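Local coordinates for protein DltD (Streptococcus thermophilus LMG 18311, PDB 7DXM) that probably takes part, as a membrane-anchored O-acyltransfer protein of the dlt operon, in the D-alanylation of lipoteichoic acid, at residues 92-97 against 282-287; 97-102 against 287-292; 145-150 against 158-163; 264-269 against 310-315. All coordinates share one frame; numbering follows the deposited sequence.

Contact 1: residues 92-97 against 282-287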
loop_
_atom_site.group_PDB
_atom_site.type_symbol
_atom_site.label_atom_id
_atom_site.label_comp_id
_atom_site.label_asym_id
_atom_site.label_seq_id
_atom_site.Cartn_x
_atom_site.Cartn_y
_atom_site.Cartn_z
ATOM N N GLU A 92 -3.380 -3.773 16.197
ATOM C CA GLU A 92 -2.823 -4.797 15.331
ATOM C C GLU A 92 -1.474 -4.401 14.749
ATOM O O GLU A 92 -0.800 -5.259 14.179
ATOM C CB GLU A 92 -3.828 -5.149 14.238
ATOM C CG GLU A 92 -5.104 -5.837 14.776
ATOM C CD GLU A 92 -6.037 -4.881 15.545
ATOM O OE1 GLU A 92 -5.733 -3.656 15.599
ATOM O OE2 GLU A 92 -7.067 -5.350 16.106
ATOM N N LEU A 93 -1.036 -3.155 14.911
ATOM C CA LEU A 93 0.298 -2.782 14.455
ATOM C C LEU A 93 1.330 -2.826 15.567
ATOM O O LEU A 93 2.532 -2.743 15.280
ATOM C CB LEU A 93 0.308 -1.378 13.824
ATOM C CG LEU A 93 -0.477 -1.122 12.525
ATOM C CD1 LEU A 93 -0.508 0.373 12.175
ATOM C CD2 LEU A 93 0.039 -1.925 11.345
ATOM N N GLN A 94 0.896 -2.964 16.818
ATOM C CA GLN A 94 1.792 -2.739 17.947
ATOM C C GLN A 94 2.849 -3.821 17.999
ATOM O O GLN A 94 2.530 -5.000 18.183
ATOM C CB GLN A 94 1.001 -2.715 19.251
ATOM C CG GLN A 94 1.768 -2.123 20.398
ATOM C CD GLN A 94 1.942 -0.631 20.261
ATOM O OE1 GLN A 94 1.061 0.067 19.739
ATOM N NE2 GLN A 94 3.092 -0.123 20.710
ATOM N N ASN A 95 4.105 -3.428 17.835
ATOM C CA ASN A 95 5.198 -4.393 17.858
ATOM C C ASN A 95 4.949 -5.464 16.803
ATOM O O ASN A 95 5.210 -6.644 17.018
ATOM C CB ASN A 95 5.374 -5.020 19.263
ATOM C CG ASN A 95 5.646 -3.969 20.397
ATOM O OD1 ASN A 95 6.583 -3.162 20.319
ATOM N ND2 ASN A 95 4.813 -3.994 21.442
ATOM N N GLY A 96 4.408 -5.050 15.657
ATOM C CA GLY A 96 4.014 -5.966 14.610
ATOM C C GLY A 96 4.985 -5.997 13.438
ATOM O O GLY A 96 6.034 -5.362 13.437
ATOM N N THR A 97 4.618 -6.758 12.417
ATOM C CA THR A 97 5.434 -6.781 11.208
ATOM C C THR A 97 4.524 -6.563 10.000
ATOM O O THR A 97 3.399 -7.060 9.961
ATOM C CB THR A 97 6.315 -8.109 11.082
ATOM O OG1 THR A 97 5.594 -9.254 11.554
ATOM C CG2 THR A 97 7.640 -8.030 11.895
ATOM N N ALA A 282 6.422 4.157 13.660
ATOM C CA ALA A 282 7.269 4.441 14.814
ATOM C C ALA A 282 6.459 4.453 16.113
ATOM O O ALA A 282 6.772 3.731 17.074
ATOM C CB ALA A 282 7.973 5.770 14.600
ATOM N N LYS A 283 5.407 5.262 16.161
ATOM C CA LYS A 283 4.578 5.302 17.355
ATOM C C LYS A 283 4.048 3.922 17.739
ATOM O O LYS A 283 3.830 3.667 18.927
ATOM C CB LYS A 283 3.425 6.282 17.149
ATOM C CG LYS A 283 3.644 7.558 17.925
ATOM C CD LYS A 283 2.390 8.412 18.059
ATOM C CE LYS A 283 1.985 9.055 16.720
ATOM N NZ LYS A 283 2.790 10.272 16.360
ATOM N N SER A 284 3.833 3.020 16.767
ATOM C CA SER A 284 3.340 1.674 17.060
ATOM C C SER A 284 4.445 0.631 17.156
ATOM O O SER A 284 4.148 -0.550 17.386
ATOM C CB SER A 284 2.313 1.236 16.017
ATOM O OG SER A 284 1.005 1.682 16.347
ATOM N N ASN A 285 5.705 1.047 17.017
ATOM C CA ASN A 285 6.868 0.158 17.010
ATOM C C ASN A 285 6.651 -1.017 16.048
ATOM O O ASN A 285 6.697 -2.197 16.414
ATOM C CB ASN A 285 7.205 -0.324 18.428
ATOM C CG ASN A 285 8.544 -1.086 18.496
ATOM O OD1 ASN A 285 9.574 -0.658 17.931
ATOM N ND2 ASN A 285 8.524 -2.238 19.180
ATOM N N THR A 286 6.411 -0.675 14.792
ATOM C CA THR A 286 6.148 -1.682 13.784
ATOM C C THR A 286 7.381 -1.882 12.919
ATOM O O THR A 286 8.087 -0.925 12.577
ATOM C CB THR A 286 4.960 -1.294 12.914
ATOM O OG1 THR A 286 3.796 -1.206 13.743
ATOM C CG2 THR A 286 4.749 -2.337 11.805
ATOM N N ASN A 287 7.640 -3.131 12.575
ATOM C CA ASN A 287 8.788 -3.470 11.762
ATOM C C ASN A 287 8.306 -3.775 10.343
ATOM O O ASN A 287 7.552 -4.732 10.112
ATOM C CB ASN A 287 9.551 -4.630 12.385
ATOM C CG ASN A 287 10.870 -4.842 11.724
ATOM O OD1 ASN A 287 11.530 -3.880 11.312
ATOM N ND2 ASN A 287 11.256 -6.106 11.575
#

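Contact 2: residues 97-102 against 287-292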
loop_
_atom_site.group_PDB
_atom_site.type_symbol
_atom_site.label_atom_id
_atom_site.label_comp_id
_atom_site.label_asym_id
_atom_site.label_seq_id
_atom_site.Cartn_x
_atom_site.Cartn_y
_atom_site.Cartn_z
ATOM N N THR A 97 4.618 -6.758 12.417
ATOM C CA THR A 97 5.434 -6.781 11.208
ATOM C C THR A 97 4.524 -6.563 10.000
ATOM O O THR A 97 3.399 -7.060 9.961
ATOM C CB THR A 97 6.315 -8.109 11.082
ATOM O OG1 THR A 97 5.594 -9.254 11.554
ATOM C CG2 THR A 97 7.640 -8.030 11.895
ATOM N N ALA A 98 4.994 -5.783 9.032
ATOM C CA ALA A 98 4.124 -5.295 7.974
ATOM C C ALA A 98 4.912 -5.143 6.683
ATOM O O ALA A 98 6.116 -4.853 6.708
ATOM C CB ALA A 98 3.497 -3.950 8.356
ATOM N N VAL A 99 4.223 -5.337 5.552
ATOM C CA VAL A 99 4.797 -5.053 4.235
ATOM C C VAL A 99 4.140 -3.789 3.712
ATOM O O VAL A 99 2.927 -3.628 3.838
ATOM C CB VAL A 99 4.589 -6.208 3.239
ATOM C CG1 VAL A 99 5.138 -5.851 1.877
ATOM C CG2 VAL A 99 5.219 -7.442 3.763
ATOM N N TYR A 100 4.923 -2.894 3.129
ATOM C CA TYR A 100 4.350 -1.656 2.612
ATOM C C TYR A 100 4.964 -1.327 1.261
ATOM O O TYR A 100 6.115 -0.888 1.197
ATOM C CB TYR A 100 4.557 -0.507 3.583
ATOM C CG TYR A 100 3.754 0.720 3.220
ATOM C CD1 TYR A 100 4.182 1.594 2.226
ATOM C CD2 TYR A 100 2.560 1.009 3.881
ATOM C CE1 TYR A 100 3.447 2.724 1.911
ATOM C CE2 TYR A 100 1.818 2.134 3.575
ATOM C CZ TYR A 100 2.267 2.999 2.590
ATOM O OH TYR A 100 1.533 4.127 2.261
ATOM N N VAL A 101 4.191 -1.518 0.191
ATOM C CA VAL A 101 4.634 -1.171 -1.153
ATOM C C VAL A 101 4.478 0.331 -1.326
ATOM O O VAL A 101 3.385 0.876 -1.142
ATOM C CB VAL A 101 3.830 -1.918 -2.221
ATOM C CG1 VAL A 101 4.538 -1.810 -3.541
ATOM C CG2 VAL A 101 3.600 -3.351 -1.814
ATOM N N LEU A 102 5.577 1.001 -1.659
ATOM C CA LEU A 102 5.586 2.391 -2.114
ATOM C C LEU A 102 5.500 2.379 -3.633
ATOM O O LEU A 102 6.495 2.115 -4.308
ATOM C CB LEU A 102 6.866 3.069 -1.663
ATOM C CG LEU A 102 7.007 3.101 -0.161
ATOM C CD1 LEU A 102 8.432 3.438 0.224
ATOM C CD2 LEU A 102 6.052 4.174 0.289
ATOM N N ASN A 287 7.640 -3.131 12.575
ATOM C CA ASN A 287 8.788 -3.470 11.762
ATOM C C ASN A 287 8.306 -3.775 10.343
ATOM O O ASN A 287 7.552 -4.732 10.112
ATOM C CB ASN A 287 9.551 -4.630 12.385
ATOM C CG ASN A 287 10.870 -4.842 11.724
ATOM O OD1 ASN A 287 11.530 -3.880 11.312
ATOM N ND2 ASN A 287 11.256 -6.106 11.575
ATOM N N VAL A 288 8.739 -2.949 9.400
ATOM C CA VAL A 288 8.163 -2.915 8.069
ATOM C C VAL A 288 9.268 -3.167 7.074
ATOM O O VAL A 288 10.409 -2.750 7.292
ATOM C CB VAL A 288 7.493 -1.557 7.781
ATOM C CG1 VAL A 288 6.684 -1.645 6.535
ATOM C CG2 VAL A 288 6.627 -1.108 8.959
ATOM N N ILE A 289 8.937 -3.860 5.995
ATOM C CA ILE A 289 9.771 -3.899 4.800
ATOM C C ILE A 289 9.030 -3.138 3.711
ATOM O O ILE A 289 7.848 -3.405 3.444
ATOM C CB ILE A 289 10.110 -5.340 4.369
ATOM C CG1 ILE A 289 11.040 -5.330 3.163
ATOM C CG2 ILE A 289 8.859 -6.184 4.077
ATOM C CD1 ILE A 289 11.485 -6.722 2.747
ATOM N N PHE A 290 9.711 -2.165 3.114
ATOM C CA PHE A 290 9.119 -1.293 2.110
ATOM C C PHE A 290 9.501 -1.780 0.716
ATOM O O PHE A 290 10.688 -1.906 0.398
ATOM C CB PHE A 290 9.554 0.158 2.340
ATOM C CG PHE A 290 9.050 0.735 3.641
ATOM C CD1 PHE A 290 9.746 0.537 4.824
ATOM C CD2 PHE A 290 7.857 1.444 3.696
ATOM C CE1 PHE A 290 9.264 1.069 6.035
ATOM C CE2 PHE A 290 7.380 1.971 4.902
ATOM C CZ PHE A 290 8.075 1.784 6.062
ATOM N N VAL A 291 8.509 -2.074 -0.110
ATOM C CA VAL A 291 8.774 -2.639 -1.428
ATOM C C VAL A 291 8.674 -1.537 -2.465
ATOM O O VAL A 291 7.672 -0.812 -2.503
ATOM C CB VAL A 291 7.803 -3.779 -1.767
ATOM C CG1 VAL A 291 8.263 -4.445 -3.049
ATOM C CG2 VAL A 291 7.702 -4.794 -0.616
ATOM N N ILE A 292 9.685 -1.418 -3.321
ATOM C CA ILE A 292 9.635 -0.441 -4.408
ATOM C C ILE A 292 9.682 -1.154 -5.754
ATOM O O ILE A 292 10.708 -1.759 -6.088
ATOM C CB ILE A 292 10.777 0.569 -4.312
ATOM C CG1 ILE A 292 10.757 1.222 -2.940
ATOM C CG2 ILE A 292 10.609 1.590 -5.399
ATOM C CD1 ILE A 292 11.910 2.142 -2.680
#

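Contact 3: residues 145-150 against 158-163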
loop_
_atom_site.group_PDB
_atom_site.type_symbol
_atom_site.label_atom_id
_atom_site.label_comp_id
_atom_site.label_asym_id
_atom_site.label_seq_id
_atom_site.Cartn_x
_atom_site.Cartn_y
_atom_site.Cartn_z
ATOM N N ARG A 145 -4.025 18.137 5.445
ATOM C CA ARG A 145 -4.281 17.384 4.222
ATOM C C ARG A 145 -5.752 16.966 4.119
ATOM O O ARG A 145 -6.347 17.029 3.041
ATOM C CB ARG A 145 -3.354 16.171 4.170
ATOM C CG ARG A 145 -1.906 16.494 3.833
ATOM C CD ARG A 145 -1.747 16.839 2.376
ATOM N NE ARG A 145 -2.041 15.700 1.533
ATOM C CZ ARG A 145 -2.659 15.805 0.371
ATOM N NH1 ARG A 145 -3.025 17.010 -0.032
ATOM N NH2 ARG A 145 -2.907 14.722 -0.376
ATOM N N ILE A 146 -6.356 16.531 5.226
ATOM C CA ILE A 146 -7.764 16.134 5.177
ATOM C C ILE A 146 -8.632 17.305 4.737
ATOM O O ILE A 146 -9.452 17.180 3.815
ATOM C CB ILE A 146 -8.226 15.581 6.536
ATOM C CG1 ILE A 146 -7.781 14.140 6.711
ATOM C CG2 ILE A 146 -9.728 15.679 6.658
ATOM C CD1 ILE A 146 -7.741 13.757 8.126
ATOM N N LEU A 147 -8.468 18.465 5.391
ATOM C CA LEU A 147 -9.219 19.640 4.955
ATOM C C LEU A 147 -8.923 19.982 3.497
ATOM O O LEU A 147 -9.810 20.475 2.791
ATOM C CB LEU A 147 -8.952 20.836 5.874
ATOM C CG LEU A 147 -9.584 20.679 7.266
ATOM C CD1 LEU A 147 -9.085 21.708 8.305
ATOM C CD2 LEU A 147 -11.095 20.734 7.150
ATOM N N GLU A 148 -7.716 19.683 3.005
ATOM C CA GLU A 148 -7.471 19.873 1.576
ATOM C C GLU A 148 -8.283 18.899 0.730
ATOM O O GLU A 148 -8.779 19.264 -0.339
ATOM C CB GLU A 148 -5.994 19.713 1.245
ATOM C CG GLU A 148 -5.084 20.782 1.804
ATOM C CD GLU A 148 -3.694 20.719 1.178
ATOM O OE1 GLU A 148 -3.620 20.484 -0.059
ATOM O OE2 GLU A 148 -2.682 20.876 1.921
ATOM N N MET A 149 -8.419 17.654 1.172
ATOM C CA MET A 149 -9.032 16.657 0.308
ATOM C C MET A 149 -10.536 16.767 0.338
ATOM O O MET A 149 -11.189 16.705 -0.716
ATOM C CB MET A 149 -8.605 15.245 0.711
ATOM C CG MET A 149 -7.139 14.995 0.428
ATOM S SD MET A 149 -6.698 15.707 -1.180
ATOM C CE MET A 149 -7.509 14.558 -2.307
ATOM N N LYS A 150 -11.095 16.949 1.536
ATOM C CA LYS A 150 -12.539 17.026 1.727
ATOM C C LYS A 150 -12.812 18.287 2.553
ATOM O O LYS A 150 -12.924 18.223 3.789
ATOM C CB LYS A 150 -13.045 15.708 2.335
ATOM C CG LYS A 150 -14.536 15.562 2.439
ATOM C CD LYS A 150 -14.975 14.319 3.228
ATOM C CE LYS A 150 -16.463 14.062 3.023
ATOM N NZ LYS A 150 -17.202 13.981 4.345
ATOM N N GLN A 158 -13.058 21.147 14.693
ATOM C CA GLN A 158 -12.013 20.390 15.370
ATOM C C GLN A 158 -10.822 20.154 14.457
ATOM O O GLN A 158 -9.673 20.280 14.887
ATOM C CB GLN A 158 -12.569 19.064 15.866
ATOM C CG GLN A 158 -13.586 19.211 16.967
ATOM C CD GLN A 158 -14.944 19.590 16.449
ATOM O OE1 GLN A 158 -15.133 19.798 15.244
ATOM N NE2 GLN A 158 -15.909 19.685 17.356
ATOM N N LEU A 159 -11.073 19.786 13.204
ATOM C CA LEU A 159 -9.972 19.604 12.268
ATOM C C LEU A 159 -9.192 20.888 12.066
ATOM O O LEU A 159 -7.975 20.846 11.862
ATOM C CB LEU A 159 -10.496 19.110 10.934
ATOM C CG LEU A 159 -10.473 17.595 10.826
ATOM C CD1 LEU A 159 -11.329 17.213 9.627
ATOM C CD2 LEU A 159 -9.034 17.057 10.733
ATOM N N SER A 160 -9.864 22.036 12.121
ATOM C CA SER A 160 -9.152 23.302 11.978
ATOM C C SER A 160 -8.302 23.598 13.218
ATOM O O SER A 160 -7.170 24.100 13.104
ATOM C CB SER A 160 -10.158 24.418 11.694
ATOM O OG SER A 160 -10.890 24.123 10.512
ATOM N N LYS A 161 -8.828 23.263 14.403
ATOM C CA LYS A 161 -8.061 23.414 15.638
ATOM C C LYS A 161 -6.840 22.501 15.635
ATOM O O LYS A 161 -5.735 22.908 16.013
ATOM C CB LYS A 161 -8.936 23.104 16.848
ATOM C CG LYS A 161 -9.759 24.246 17.361
ATOM C CD LYS A 161 -10.390 23.848 18.693
ATOM C CE LYS A 161 -11.309 24.933 19.245
ATOM N NZ LYS A 161 -12.117 24.455 20.412
ATOM N N VAL A 162 -7.021 21.252 15.221
ATOM C CA VAL A 162 -5.885 20.348 15.129
ATOM C C VAL A 162 -4.903 20.830 14.068
ATOM O O VAL A 162 -3.681 20.732 14.249
ATOM C CB VAL A 162 -6.379 18.917 14.868
ATOM C CG1 VAL A 162 -5.205 17.933 14.720
ATOM C CG2 VAL A 162 -7.300 18.505 16.007
ATOM N N ALA A 163 -5.407 21.389 12.963
ATOM C CA ALA A 163 -4.514 21.732 11.861
ATOM C C ALA A 163 -3.716 22.993 12.153
ATOM O O ALA A 163 -2.622 23.175 11.599
ATOM C CB ALA A 163 -5.291 21.883 10.555
#

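Contact 4: residues 264-269 against 310-315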
loop_
_atom_site.group_PDB
_atom_site.type_symbol
_atom_site.label_atom_id
_atom_site.label_comp_id
_atom_site.label_asym_id
_atom_site.label_seq_id
_atom_site.Cartn_x
_atom_site.Cartn_y
_atom_site.Cartn_z
ATOM N N SER A 264 7.105 13.517 -14.117
ATOM C CA SER A 264 8.022 13.288 -13.008
ATOM C C SER A 264 7.260 12.833 -11.760
ATOM O O SER A 264 6.071 13.126 -11.592
ATOM C CB SER A 264 8.819 14.553 -12.714
ATOM O OG SER A 264 9.423 14.500 -11.440
ATOM N N TYR A 265 7.956 12.098 -10.882
ATOM C CA TYR A 265 7.454 11.716 -9.565
ATOM C C TYR A 265 8.265 12.343 -8.425
ATOM O O TYR A 265 8.188 11.875 -7.277
ATOM C CB TYR A 265 7.456 10.200 -9.426
ATOM C CG TYR A 265 6.674 9.500 -10.487
ATOM C CD1 TYR A 265 5.335 9.780 -10.667
ATOM C CD2 TYR A 265 7.258 8.526 -11.290
ATOM C CE1 TYR A 265 4.588 9.122 -11.635
ATOM C CE2 TYR A 265 6.516 7.861 -12.263
ATOM C CZ TYR A 265 5.174 8.169 -12.427
ATOM O OH TYR A 265 4.380 7.537 -13.360
ATOM N N GLU A 266 9.049 13.389 -8.726
ATOM C CA GLU A 266 10.010 13.941 -7.781
ATOM C C GLU A 266 9.419 15.004 -6.880
ATOM O O GLU A 266 9.966 15.264 -5.803
ATOM C CB GLU A 266 11.185 14.552 -8.519
ATOM C CG GLU A 266 12.182 13.552 -9.055
ATOM C CD GLU A 266 13.468 14.229 -9.537
ATOM O OE1 GLU A 266 13.919 13.883 -10.651
ATOM O OE2 GLU A 266 14.015 15.100 -8.811
ATOM N N VAL A 267 8.331 15.643 -7.297
ATOM C CA VAL A 267 7.607 16.580 -6.449
ATOM C C VAL A 267 6.219 16.007 -6.204
ATOM O O VAL A 267 5.496 15.681 -7.162
ATOM C CB VAL A 267 7.526 17.974 -7.079
ATOM C CG1 VAL A 267 7.191 18.992 -6.020
ATOM C CG2 VAL A 267 8.827 18.302 -7.754
ATOM N N SER A 268 5.857 15.870 -4.928
ATOM C CA SER A 268 4.553 15.344 -4.570
ATOM C C SER A 268 4.265 15.637 -3.109
ATOM O O SER A 268 5.173 15.640 -2.275
ATOM C CB SER A 268 4.484 13.847 -4.806
ATOM O OG SER A 268 3.154 13.419 -4.615
ATOM N N GLN A 269 2.988 15.885 -2.806
ATOM C CA GLN A 269 2.596 15.949 -1.401
ATOM C C GLN A 269 2.627 14.571 -0.761
ATOM O O GLN A 269 2.617 14.466 0.477
ATOM C CB GLN A 269 1.196 16.558 -1.259
ATOM C CG GLN A 269 1.161 18.077 -1.231
ATOM C CD GLN A 269 -0.231 18.605 -0.936
ATOM O OE1 GLN A 269 -1.149 18.508 -1.778
ATOM N NE2 GLN A 269 -0.404 19.159 0.278
ATOM N N TYR A 310 12.872 8.335 -12.419
ATOM C CA TYR A 310 12.501 7.219 -11.562
ATOM C C TYR A 310 13.571 6.977 -10.511
ATOM O O TYR A 310 13.273 6.818 -9.320
ATOM C CB TYR A 310 12.300 5.979 -12.429
ATOM C CG TYR A 310 11.251 5.014 -11.948
ATOM C CD1 TYR A 310 9.897 5.295 -12.098
ATOM C CD2 TYR A 310 11.611 3.804 -11.361
ATOM C CE1 TYR A 310 8.925 4.396 -11.669
ATOM C CE2 TYR A 310 10.649 2.898 -10.926
ATOM C CZ TYR A 310 9.307 3.200 -11.082
ATOM O OH TYR A 310 8.348 2.300 -10.662
ATOM N N ASP A 311 14.836 6.969 -10.945
ATOM C CA ASP A 311 15.936 6.651 -10.045
ATOM C C ASP A 311 16.108 7.731 -8.980
ATOM O O ASP A 311 16.350 7.424 -7.804
ATOM C CB ASP A 311 17.218 6.444 -10.858
ATOM C CG ASP A 311 17.192 5.151 -11.708
ATOM O OD1 ASP A 311 16.377 4.236 -11.417
ATOM O OD2 ASP A 311 18.005 5.046 -12.664
ATOM N N ALA A 312 15.944 8.998 -9.360
ATOM C CA ALA A 312 16.015 10.080 -8.377
ATOM C C ALA A 312 14.841 10.029 -7.400
ATOM O O ALA A 312 15.003 10.317 -6.202
ATOM C CB ALA A 312 16.061 11.431 -9.089
ATOM N N THR A 313 13.652 9.662 -7.900
ATOM C CA THR A 313 12.487 9.482 -7.035
ATOM C C THR A 313 12.753 8.422 -5.986
ATOM O O THR A 313 12.587 8.670 -4.779
ATOM C CB THR A 313 11.257 9.100 -7.859
ATOM O OG1 THR A 313 11.150 9.926 -9.014
ATOM C CG2 THR A 313 10.009 9.219 -7.027
ATOM N N VAL A 314 13.150 7.237 -6.451
ATOM C CA VAL A 314 13.468 6.128 -5.564
ATOM C C VAL A 314 14.513 6.561 -4.542
ATOM O O VAL A 314 14.396 6.263 -3.346
ATOM C CB VAL A 314 13.926 4.914 -6.399
ATOM C CG1 VAL A 314 14.368 3.760 -5.511
ATOM C CG2 VAL A 314 12.818 4.471 -7.316
ATOM N N SER A 315 15.536 7.295 -4.995
ATOM C CA SER A 315 16.592 7.754 -4.104
ATOM C C SER A 315 16.040 8.639 -2.998
ATOM O O SER A 315 16.447 8.510 -1.841
ATOM C CB SER A 315 17.654 8.498 -4.917
ATOM O OG SER A 315 18.037 7.738 -6.051
#

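Contact 1: residues 92-97 against 282-287
Gln94 to Thr97 and Ser284 to Asn287 run side by side, in the same direction and in step: the CA atoms of Thr97 and Asn287, which form a parallel beta bridge, are 4.7 Å apart, and those of Gln94 and Ser284 4.8 Å. Both segments are leaving a helix. Leu93 to Gly96 form a type II beta turn, while Asn285, with positive phi, ends helix 270-283 in a Schellman motif. Asparagine tolerates positive phi well, which suits both Asn285 and Asn95, the third residue of the turn. The backbones are joined by hydrogen bonds from Asn95 N to Ser284 O and from Asn287 N to Gly96 O, each 2.9 Å.

Thr286 adds a side-chain bond. Its chi1 of -62° sets OG1 anti to the carbonyl carbon, and the hydroxyl donates to Leu93 O at 2.5 Å. Gly96 N, 3.0 Å from the same Leu93 O, arrives from the opposite face of the carbonyl plane, so two donors hold this oxygen. The methyl CG2 of Thr286 rests beside Gly96 O. Farther out, Asn285 ND2 donates to Asn95 OD1 with the amide planes 78° apart; the modelled 2.4 Å between these two atoms is doubtful as a length. Leu93 CB and Ser284 CB also meet at 4.0 Å.

Around the contact, Tyr373 OH bonds to Thr286 O, and the Asn287 side chain touches Thr368 and Pro371. The beta turn and the Schellman helix end lead from helices 90-93 and 270-283 into the adjacent strands 97-101 and 287-292.

Contact 2: residues 97-102 against 287-292
Tyr100 and Phe290 leave their strands with different first torsions: Tyr100 CG is anti to the backbone N (chi1 -169°), Phe290 CG anti to the carbonyl carbon (chi1 -65°). The rings meet obliquely, their planes 54° apart, with Tyr100 CB 3.8 Å from Phe290 CD2. Val288 CG1 lies over one face of the Phe290 ring, toward its rim, and also reaches Tyr100 CB at 3.8 Å. Leu102 adds CD1, 4.0 Å from Phe290 CD2.

Five backbone hydrogen bonds, from Ala98 N to Asn287 O through Leu102 N to Val291 O, join strands 97-101 and 287-292 in parallel within the five-stranded sheet, with helices on both sides, in keeping with the SGNH hydrolase relationship of the family. Beta-branched residues suit such strands. On the face of Val99, Ile289 and Val291, Val99 spreads its two methyls: CG1 meets Val291 CG2 at 3.7 Å, and CG2 meets Ile289 CG2 at 3.9 Å as the two side chains lie side by side. Helix 351-365 packs on this face, through Val360, Phe363 and Phe356. The aromatic face is covered by helices 270-283 and 307-322, and the Tyr100 hydroxyl is hydrogen-bonded to Ser79 OG.

Contact 3: residues 145-150 against 158-163
Leu147 and Leu159 slide past each other in opposite directions, each reaching toward the other's helix. The branch of Leu147 does most of the touching: CD1 comes within 4.0 Å of Leu159 CB and 3.8 Å of Leu159 O, so the methyl lies against the backbone of helix 156-163. Its chi1 of -71° puts CG anti to the carbonyl carbon, 4.1 Å from Leu159 CB. Leu147 CD1 is also 3.7 Å from Ser160 OG and 4.4 Å from Ala163 CB, one turn on from Leu159. Small Ser160 and Ala163 let the leucine methyl come close to the helix.

Ile146 meets Leu159 at about a right angle, its CG2 touching Leu159 CD1 at 3.7 Å. Leu159 is thus met at CB by one neighbour and at CD1 by the other. Leu126 touches both Ile146 and Leu159, extending the apolar cluster to helix 123-131.

Helices 137-149 and 156-163, linked by a short connection, form a helical hairpin whose segment axes lie 10.3 Å apart at 136°. No hydrogen bond crosses between the segments. The Ser160 hydroxyl turns its polarity to Lys156 O in its own helix, while Arg145, bridged to Glu148, pairs with Asp273 elsewhere. Adhesion between these segments therefore rests on van der Waals contact of aliphatic branches, with the polar groups engaged around it.

Contact 4: residues 264-269 against 310-315
Glu266 lies across Thr313 and Ala312. From CB, a chi1 of -77° sets CG anti to the carbonyl carbon, where it passes 3.8 Å from Thr313 OG1. The chain then runs extended, bringing CD within 3.8 Å of Ala312 CB and, at the tip, OE1 within 3.6 Å of the same Ala312 CB. A long, flexible glutamate suits this partly exposed edge, its CG and carboxylate lying on the helix; the small alanine lets it come close.

Beside it, Tyr265 packs inward. Thr313 CG2 is 3.6 Å from Tyr265 CB and also approaches Tyr265 O, while the Thr313 hydroxyl bonds to Met309 O in its own helix. Farther along the ring, Tyr265 CE2 and Tyr310 CD1 meet edge to edge at 4.2 Å. Tyr310 keeps its hydroxyl bonded to Pro293 O.

No hydrogen bond joins the two segments themselves, although Lys316 NZ, further along the same helix, bonds to Glu266 O. Two serines make local bonds in the loop: Ser264 OG accepts from Glu266 N at 3.0 Å, an ST turn, and Ser268 OG caps Glu270 N. The loop leads into helix 270-283 and packs on helix 307-322, which belongs to the beta-alpha-beta crossover between parallel neighbour strands 287-292 and 329-331.

Overall arrangement
Contact 2 is the buried centre of the fold, and contact 1 continues the same two strands toward the surface. They share Thr97 and Asn287, so regular strand bonding among apolar side chains gives way to a turn and a helix end held by backbone bonds and a threonine hydroxyl, with an amide pair of doubtful length. Contact 4 is also buried, but joins a loop to a helix by packing alone; Val314 of that helix touches Ile292 at the end of the strand in contact 2. Contact 3, partly buried and about 23 Å from the chain centre, is a local aliphatic helix pair. Contacts 3 and 4 meet through polar groups, where Glu148 OE2 and Gln269 NE2 form a probable hydrogen bond.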